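Local coordinates for protein phosphoglycerate kinase (Coxiella burnetii, PDB 4NG4) that catalyses the reversible transfer of a phosphate group between ATP and 3-phosphoglycerate, a step of glycolysis, at residues F14-R26 with K170-V182. Numbering follows the deposited sequence.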
ATOM      1  N   PHE A  14     -16.047  -9.891   7.327  1.00 66.56           N
ATOM      2  CA  PHE A  14     -15.763 -11.273   6.933  1.00 64.62           C
ATOM      3  C   PHE A  14     -15.225 -12.100   8.104  1.00 65.38           C
ATOM      4  O   PHE A  14     -14.946 -11.567   9.177  1.00 66.98           O
ATOM      5  CB  PHE A  14     -14.772 -11.302   5.762  1.00 59.78           C
ATOM      6  CG  PHE A  14     -13.591 -10.406   5.938  1.00 57.19           C
ATOM      7  CD1 PHE A  14     -12.608 -10.708   6.867  1.00 56.39           C
ATOM      8  CD2 PHE A  14     -13.450  -9.262   5.164  1.00 56.33           C
ATOM      9  CE1 PHE A  14     -11.512  -9.881   7.033  1.00 54.83           C
ATOM     10  CE2 PHE A  14     -12.351  -8.432   5.315  1.00 54.42           C
ATOM     11  CZ  PHE A  14     -11.378  -8.742   6.250  1.00 53.70           C
ATOM     12  N   LEU A  15     -15.067 -13.404   7.876  1.00 64.79           N
ATOM     13  CA  LEU A  15     -14.563 -14.334   8.894  1.00 65.70           C
ATOM     14  C   LEU A  15     -13.064 -14.184   9.147  1.00 62.35           C
ATOM     15  O   LEU A  15     -12.305 -13.800   8.258  1.00 58.43           O
ATOM     16  CB  LEU A  15     -14.849 -15.788   8.499  1.00 66.34           C
ATOM     17  CG  LEU A  15     -16.312 -16.212   8.462  1.00 70.28           C
ATOM     18  CD1 LEU A  15     -16.455 -17.592   7.846  1.00 69.72           C
ATOM     19  CD2 LEU A  15     -16.905 -16.168   9.847  1.00 75.23           C
ATOM     20  N   SER A  16     -12.663 -14.535  10.368  1.00 64.42           N
ATOM     21  CA  SER A  16     -11.291 -14.401  10.829  1.00 62.52           C
ATOM     22  C   SER A  16     -10.738 -15.735  11.331  1.00 63.04           C
ATOM     23  O   SER A  16     -11.494 -16.613  11.759  1.00 66.30           O
ATOM     24  CB  SER A  16     -11.231 -13.362  11.948  1.00 65.25           C
ATOM     25  OG  SER A  16      -9.956 -13.372  12.571  1.00 65.63           O
ATOM     26  N   MET A  17      -9.412 -15.863  11.286  1.00 60.23           N
ATOM     27  CA  MET A  17      -8.711 -17.050  11.785  1.00 60.85           C
ATOM     28  C   MET A  17      -8.866 -17.202  13.308  1.00 65.44           C
ATOM     29  O   MET A  17      -8.929 -18.315  13.829  1.00 67.97           O
ATOM     30  CB  MET A  17      -7.226 -16.962  11.394  1.00 57.41           C
ATOM     31  CG  MET A  17      -6.352 -18.113  11.877  1.00 58.37           C
ATOM     32  SD  MET A  17      -4.834 -18.302  10.921  1.00 53.16           S
ATOM     33  CE  MET A  17      -3.690 -18.759  12.229  1.00 57.46           C
ATOM     34  N   SER A  18      -8.941 -16.075  14.008  1.00 66.93           N
ATOM     35  CA  SER A  18      -9.107 -16.052  15.460  1.00 71.77           C
ATOM     36  C   SER A  18     -10.433 -16.655  15.934  1.00 76.07           C
ATOM     37  O   SER A  18     -10.514 -17.192  17.046  1.00 80.07           O
ATOM     38  CB  SER A  18      -8.999 -14.611  15.970  1.00 72.71           C
ATOM     39  OG  SER A  18      -9.910 -13.768  15.288  1.00 71.46           O
ATOM     40  N   ASN A  19     -11.463 -16.550  15.095  1.00 75.34           N
ATOM     41  CA  ASN A  19     -12.808 -17.026  15.446  1.00 79.80           C
ATOM     42  C   ASN A  19     -13.100 -18.455  14.977  1.00 80.17           C
ATOM     43  O   ASN A  19     -14.206 -18.963  15.191  1.00 83.78           O
ATOM     44  CB  ASN A  19     -13.870 -16.065  14.892  1.00 80.03           C
ATOM     45  CG  ASN A  19     -14.036 -14.819  15.750  1.00 82.68           C
ATOM     46  OD1 ASN A  19     -14.522 -14.888  16.878  1.00 87.52           O
ATOM     47  ND2 ASN A  19     -13.642 -13.673  15.209  1.00 79.85           N
ATOM     48  N   LEU A  20     -12.111 -19.096  14.350  1.00 76.60           N
ATOM     49  CA  LEU A  20     -12.269 -20.464  13.851  1.00 77.00           C
ATOM     50  C   LEU A  20     -11.381 -21.453  14.604  1.00 78.62           C
ATOM     51  O   LEU A  20     -10.294 -21.105  15.074  1.00 77.36           O
ATOM     52  CB  LEU A  20     -11.955 -20.519  12.361  1.00 72.08           C
ATOM     53  CG  LEU A  20     -12.892 -19.708  11.458  1.00 70.93           C
ATOM     54  CD1 LEU A  20     -12.241 -19.460  10.072  1.00 66.42           C
ATOM     55  CD2 LEU A  20     -14.258 -20.398  11.328  1.00 73.95           C
ATOM     56  N   ASN A  21     -11.858 -22.690  14.698  1.00 81.78           N
ATOM     57  CA  ASN A  21     -11.166 -23.751  15.414  1.00 84.40           C
ATOM     58  C   ASN A  21     -10.263 -24.562  14.476  1.00 81.20           C
ATOM     59  O   ASN A  21     -10.751 -25.231  13.561  1.00 80.74           O
ATOM     60  CB  ASN A  21     -12.200 -24.653  16.080  1.00 90.55           C
ATOM     61  CG  ASN A  21     -11.657 -26.012  16.413  1.00 93.06           C
ATOM     62  OD1 ASN A  21     -11.029 -26.215  17.458  1.00 95.16           O
ATOM     63  ND2 ASN A  21     -11.904 -26.965  15.522  1.00 92.67           N
ATOM     64  N   LEU A  22      -8.950 -24.504  14.716  1.00 79.52           N
ATOM     65  CA  LEU A  22      -7.942 -25.066  13.789  1.00 75.90           C
ATOM     66  C   LEU A  22      -7.331 -26.391  14.265  1.00 79.09           C
ATOM     67  O   LEU A  22      -6.417 -26.920  13.618  1.00 76.69           O
ATOM     68  CB  LEU A  22      -6.811 -24.058  13.566  1.00 71.49           C
ATOM     69  CG  LEU A  22      -7.210 -22.591  13.405  1.00 69.44           C
ATOM     70  CD1 LEU A  22      -6.011 -21.770  12.933  1.00 65.65           C
ATOM     71  CD2 LEU A  22      -8.375 -22.437  12.447  1.00 68.33           C
ATOM     72  N   HIS A  23      -7.830 -26.911  15.386  1.00 84.52           N
ATOM     73  CA  HIS A  23      -7.334 -28.163  15.957  1.00 88.67           C
ATOM     74  C   HIS A  23      -7.327 -29.275  14.908  1.00 87.88           C
ATOM     75  O   HIS A  23      -8.380 -29.673  14.407  1.00 89.03           O
ATOM     76  CB  HIS A  23      -8.202 -28.587  17.157  1.00 95.40           C
ATOM     77  CG  HIS A  23      -7.534 -29.543  18.095  1.00100.11           C
ATOM     78  ND1 HIS A  23      -7.724 -29.483  19.457  1.00105.51           N
ATOM     79  CD2 HIS A  23      -6.670 -30.562  17.879  1.00100.72           C
ATOM     80  CE1 HIS A  23      -7.009 -30.426  20.040  1.00109.44           C
ATOM     81  NE2 HIS A  23      -6.364 -31.099  19.105  1.00106.47           N
ATOM     82  N   ASN A  24      -6.125 -29.739  14.561  1.00 86.16           N
ATOM     83  CA  ASN A  24      -5.928 -30.935  13.728  1.00 86.43           C
ATOM     84  C   ASN A  24      -6.426 -30.797  12.288  1.00 82.37           C
ATOM     85  O   ASN A  24      -6.547 -31.791  11.571  1.00 83.38           O
ATOM     86  CB  ASN A  24      -6.581 -32.162  14.391  1.00 93.04           C
ATOM     87  CG  ASN A  24      -5.751 -33.413  14.244  1.00 95.27           C
ATOM     88  OD1 ASN A  24      -5.708 -34.031  13.179  1.00 93.96           O
ATOM     89  ND2 ASN A  24      -5.085 -33.798  15.322  1.00 99.45           N
ATOM     90  N   LYS A  25      -6.704 -29.571  11.860  1.00 78.19           N
ATOM     91  CA  LYS A  25      -7.209 -29.341  10.514  1.00 74.75           C
ATOM     92  C   LYS A  25      -6.062 -29.060   9.549  1.00 69.62           C
ATOM     93  O   LYS A  25      -4.943 -28.741   9.964  1.00 67.93           O
ATOM     94  CB  LYS A  25      -8.217 -28.187  10.513  1.00 73.67           C
ATOM     95  CG  LYS A  25      -9.597 -28.566  11.056  1.00 78.93           C
ATOM     96  CD  LYS A  25     -10.636 -27.505  10.698  1.00 78.00           C
ATOM     97  CE  LYS A  25     -12.065 -28.021  10.807  1.00 82.69           C
ATOM     98  NZ  LYS A  25     -12.997 -27.114  10.068  1.00 80.38           N
ATOM     99  N   ARG A  26      -6.346 -29.211   8.260  1.00 67.48           N
ATOM    100  CA  ARG A  26      -5.417 -28.797   7.212  1.00 62.91           C
ATOM    101  C   ARG A  26      -5.698 -27.343   6.907  1.00 59.22           C
ATOM    102  O   ARG A  26      -6.810 -27.006   6.503  1.00 59.40           O
ATOM    103  CB  ARG A  26      -5.610 -29.626   5.947  1.00 62.86           C
ATOM    104  CG  ARG A  26      -5.246 -31.096   6.094  1.00 66.65           C
ATOM    105  CD  ARG A  26      -5.524 -31.824   4.799  1.00 67.15           C
ATOM    106  NE  ARG A  26      -6.959 -32.018   4.577  1.00 70.41           N
ATOM    107  CZ  ARG A  26      -7.556 -32.066   3.382  1.00 70.17           C
ATOM    108  NH1 ARG A  26      -6.863 -31.912   2.252  1.00 66.84           N
ATOM    109  NH2 ARG A  26      -8.869 -32.262   3.312  1.00 73.25           N
ATOM    110  N   LYS A 170     -13.835 -25.116   1.442  1.00 63.58           N
ATOM    111  CA  LYS A 170     -14.814 -25.486   2.496  1.00 68.57           C
ATOM    112  C   LYS A 170     -15.092 -24.360   3.479  1.00 68.29           C
ATOM    113  O   LYS A 170     -16.239 -24.047   3.768  1.00 71.33           O
ATOM    114  CB  LYS A 170     -14.301 -26.691   3.299  1.00 70.86           C
ATOM    115  CG  LYS A 170     -14.759 -28.064   2.795  1.00 75.51           C
ATOM    116  CD  LYS A 170     -13.638 -29.112   2.867  1.00 75.23           C
ATOM    117  CE  LYS A 170     -12.659 -28.944   1.689  1.00 71.09           C
ATOM    118  NZ  LYS A 170     -11.542 -29.942   1.687  1.00 71.23           N
ATOM    119  N   LEU A 171     -14.018 -23.751   3.971  1.00 64.85           N
ATOM    120  CA  LEU A 171     -14.083 -22.682   4.957  1.00 64.70           C
ATOM    121  C   LEU A 171     -13.012 -21.643   4.587  1.00 59.45           C
ATOM    122  O   LEU A 171     -11.843 -21.990   4.426  1.00 56.79           O
ATOM    123  CB  LEU A 171     -13.848 -23.292   6.348  1.00 67.40           C
ATOM    124  CG  LEU A 171     -14.709 -22.872   7.549  1.00 71.63           C
ATOM    125  CD1 LEU A 171     -16.061 -22.307   7.138  1.00 74.13           C
ATOM    126  CD2 LEU A 171     -14.900 -24.047   8.518  1.00 75.44           C
ATOM    127  N   ALA A 172     -13.412 -20.385   4.405  1.00 58.45           N
ATOM    128  CA  ALA A 172     -12.462 -19.328   3.999  1.00 54.06           C
ATOM    129  C   ALA A 172     -12.538 -18.118   4.927  1.00 54.31           C
ATOM    130  O   ALA A 172     -13.627 -17.720   5.354  1.00 57.59           O
ATOM    131  CB  ALA A 172     -12.706 -18.912   2.554  1.00 52.16           C
ATOM    132  N   CYS A 173     -11.378 -17.544   5.235  1.00 51.42           N
ATOM    133  CA  CYS A 173     -11.282 -16.431   6.175  1.00 52.20           C
ATOM    134  C   CYS A 173     -10.031 -15.586   5.917  1.00 48.62           C
ATOM    135  O   CYS A 173      -9.225 -15.896   5.035  1.00 45.29           O
ATOM    136  CB  CYS A 173     -11.250 -16.970   7.598  1.00 55.16           C
ATOM    137  SG  CYS A 173      -9.836 -17.989   7.905  1.00 54.32           S
ATOM    138  N   ALA A 174      -9.885 -14.516   6.692  1.00 49.54           N
ATOM    139  CA  ALA A 174      -8.702 -13.669   6.632  1.00 47.02           C
ATOM    140  C   ALA A 174      -7.813 -13.918   7.851  1.00 47.96           C
ATOM    141  O   ALA A 174      -8.315 -14.212   8.939  1.00 51.30           O
ATOM    142  CB  ALA A 174      -9.112 -12.209   6.555  1.00 47.66           C
ATOM    143  N   GLY A 175      -6.502 -13.801   7.659  1.00 45.37           N
ATOM    144  CA  GLY A 175      -5.538 -13.902   8.749  1.00 46.66           C
ATOM    145  C   GLY A 175      -5.385 -12.568   9.452  1.00 48.33           C
ATOM    146  O   GLY A 175      -5.955 -11.571   9.004  1.00 48.23           O
ATOM    147  N   PRO A 176      -4.604 -12.529  10.551  1.00 50.43           N
ATOM    148  CA  PRO A 176      -4.422 -11.301  11.344  1.00 52.71           C
ATOM    149  C   PRO A 176      -3.677 -10.136  10.653  1.00 50.65           C
ATOM    150  O   PRO A 176      -3.915  -8.980  10.991  1.00 52.35           O
ATOM    151  CB  PRO A 176      -3.657 -11.786  12.583  1.00 55.54           C
ATOM    152  CG  PRO A 176      -3.009 -13.028  12.174  1.00 53.60           C
ATOM    153  CD  PRO A 176      -3.894 -13.669  11.151  1.00 51.35           C
ATOM    154  N   LEU A 177      -2.798 -10.411   9.695  1.00 47.48           N
ATOM    155  CA  LEU A 177      -2.110  -9.316   8.996  1.00 45.98           C
ATOM    156  C   LEU A 177      -3.074  -8.530   8.116  1.00 44.83           C
ATOM    157  O   LEU A 177      -3.135  -7.311   8.201  1.00 46.13           O
ATOM    158  CB  LEU A 177      -0.923  -9.827   8.176  1.00 43.18           C
ATOM    159  CG  LEU A 177       0.392  -9.880   8.948  1.00 45.03           C
ATOM    160  CD1 LEU A 177       0.263 -10.753  10.194  1.00 48.80           C
ATOM    161  CD2 LEU A 177       1.496 -10.383   8.039  1.00 43.15           C
ATOM    162  N   LEU A 178      -3.840  -9.244   7.295  1.00 42.93           N
ATOM    163  CA  LEU A 178      -4.871  -8.636   6.463  1.00 42.38           C
ATOM    164  C   LEU A 178      -5.851  -7.936   7.390  1.00 45.86           C
ATOM    165  O   LEU A 178      -6.400  -6.889   7.030  1.00 46.42           O
ATOM    166  CB  LEU A 178      -5.545  -9.704   5.584  1.00 40.71           C
ATOM    167  CG  LEU A 178      -6.492  -9.274   4.462  1.00 39.99           C
ATOM    168  CD1 LEU A 178      -6.521 -10.335   3.395  1.00 38.22           C
ATOM    169  CD2 LEU A 178      -7.909  -9.000   4.991  1.00 43.67           C
ATOM    170  N   ILE A 179      -5.993  -8.484   8.609  1.00 52.76           N
ATOM    171  CA  ILE A 179      -6.808  -7.854   9.647  1.00 52.91           C
ATOM    172  C   ILE A 179      -6.210  -6.531  10.131  1.00 50.71           C
ATOM    173  O   ILE A 179      -6.921  -5.535  10.214  1.00 49.30           O
ATOM    174  CB  ILE A 179      -7.056  -8.772  10.860  1.00 56.01           C
ATOM    175  CG1 ILE A 179      -7.992  -9.922  10.485  1.00 58.60           C
ATOM    176  CG2 ILE A 179      -7.675  -7.989  12.000  1.00 56.07           C
ATOM    177  CD1 ILE A 179      -8.081 -11.009  11.541  1.00 60.97           C
ATOM    178  N   SER A 180      -4.922  -6.510  10.457  1.00 50.60           N
ATOM    179  CA  SER A 180      -4.296  -5.269  10.904  1.00 49.08           C
ATOM    180  C   SER A 180      -4.434  -4.211   9.826  1.00 46.28           C
ATOM    181  O   SER A 180      -4.911  -3.103  10.091  1.00 44.95           O
ATOM    182  CB  SER A 180      -2.819  -5.475  11.245  1.00 49.71           C
ATOM    183  OG  SER A 180      -2.662  -6.543  12.166  1.00 53.12           O
ATOM    184  N   GLU A 181      -4.034  -4.572   8.608  1.00 45.58           N
ATOM    185  CA  GLU A 181      -4.078  -3.650   7.481  1.00 43.03           C
ATOM    186  C   GLU A 181      -5.499  -3.146   7.226  1.00 42.43           C
ATOM    187  O   GLU A 181      -5.698  -1.955   7.033  1.00 41.11           O
ATOM    188  CB  GLU A 181      -3.501  -4.290   6.218  1.00 42.74           C
ATOM    189  CG  GLU A 181      -3.302  -3.293   5.062  1.00 40.47           C
ATOM    190  CD  GLU A 181      -1.870  -2.791   4.892  1.00 38.75           C
ATOM    191  OE1 GLU A 181      -0.953  -3.243   5.605  1.00 39.09           O
ATOM    192  OE2 GLU A 181      -1.664  -1.945   4.012  1.00 36.22           O
ATOM    193  N   VAL A 182      -6.491  -4.027   7.224  1.00 44.10           N
ATOM    194  CA  VAL A 182      -7.858  -3.567   7.000  1.00 43.98           C
ATOM    195  C   VAL A 182      -8.310  -2.672   8.156  1.00 43.96           C
ATOM    196  O   VAL A 182      -8.886  -1.614   7.931  1.00 42.48           O
ATOM    197  CB  VAL A 182      -8.871  -4.716   6.792  1.00 46.39           C
ATOM    198  CG1 VAL A 182      -9.040  -5.534   8.060  1.00 49.01           C
ATOM    199  CG2 VAL A 182     -10.211  -4.161   6.348  1.00 45.87           C
TER
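Leu15 and Met17 grip Ala174 through the backbone: Ala174 N donates to Leu15 O at 3.0 Å, nearly straight at 167°, and Met17 N reaches Ala174 O at 3.1 Å, so Ser16 and Ala174 form a single beta bridge. Ala174 suits this place because its lone methyl takes up little space beside the aromatic side chain of Phe14. Phe14 CG sits between its own N and carbonyl carbon (chi1 47°), which turns the ring toward helix 176-190; there its CZ meets Leu178 CD2 at 3.7 Å, with Val182 CG1 farther along. Thr398 of helix 392-401 also touches the Phe14 side chain. Next along the strand, Cys173 meets Leu20, whose CD1 lies 3.6 Å from Cys173 SG, and the compact, weakly polar thiol fits among Leu20, Met17 and Val148. Ser16 OG pairs with Ser18 OG at 2.7 Å, a bond within the loop that gives the hydroxyl a polar partner beside CD1 of Ile179. Gly175 occupies the N-cap position of helix 176-190, where a side chain would crowd CD of Pro176. The arrangement belongs to the Rossmann-like N-terminal domain of phosphoglycerate kinase: the segment leading into strand 26-31 runs past strand 171-174, an outermost strand of the parallel sheet, where the chain enters the helix leading toward the nucleotide-binding domain.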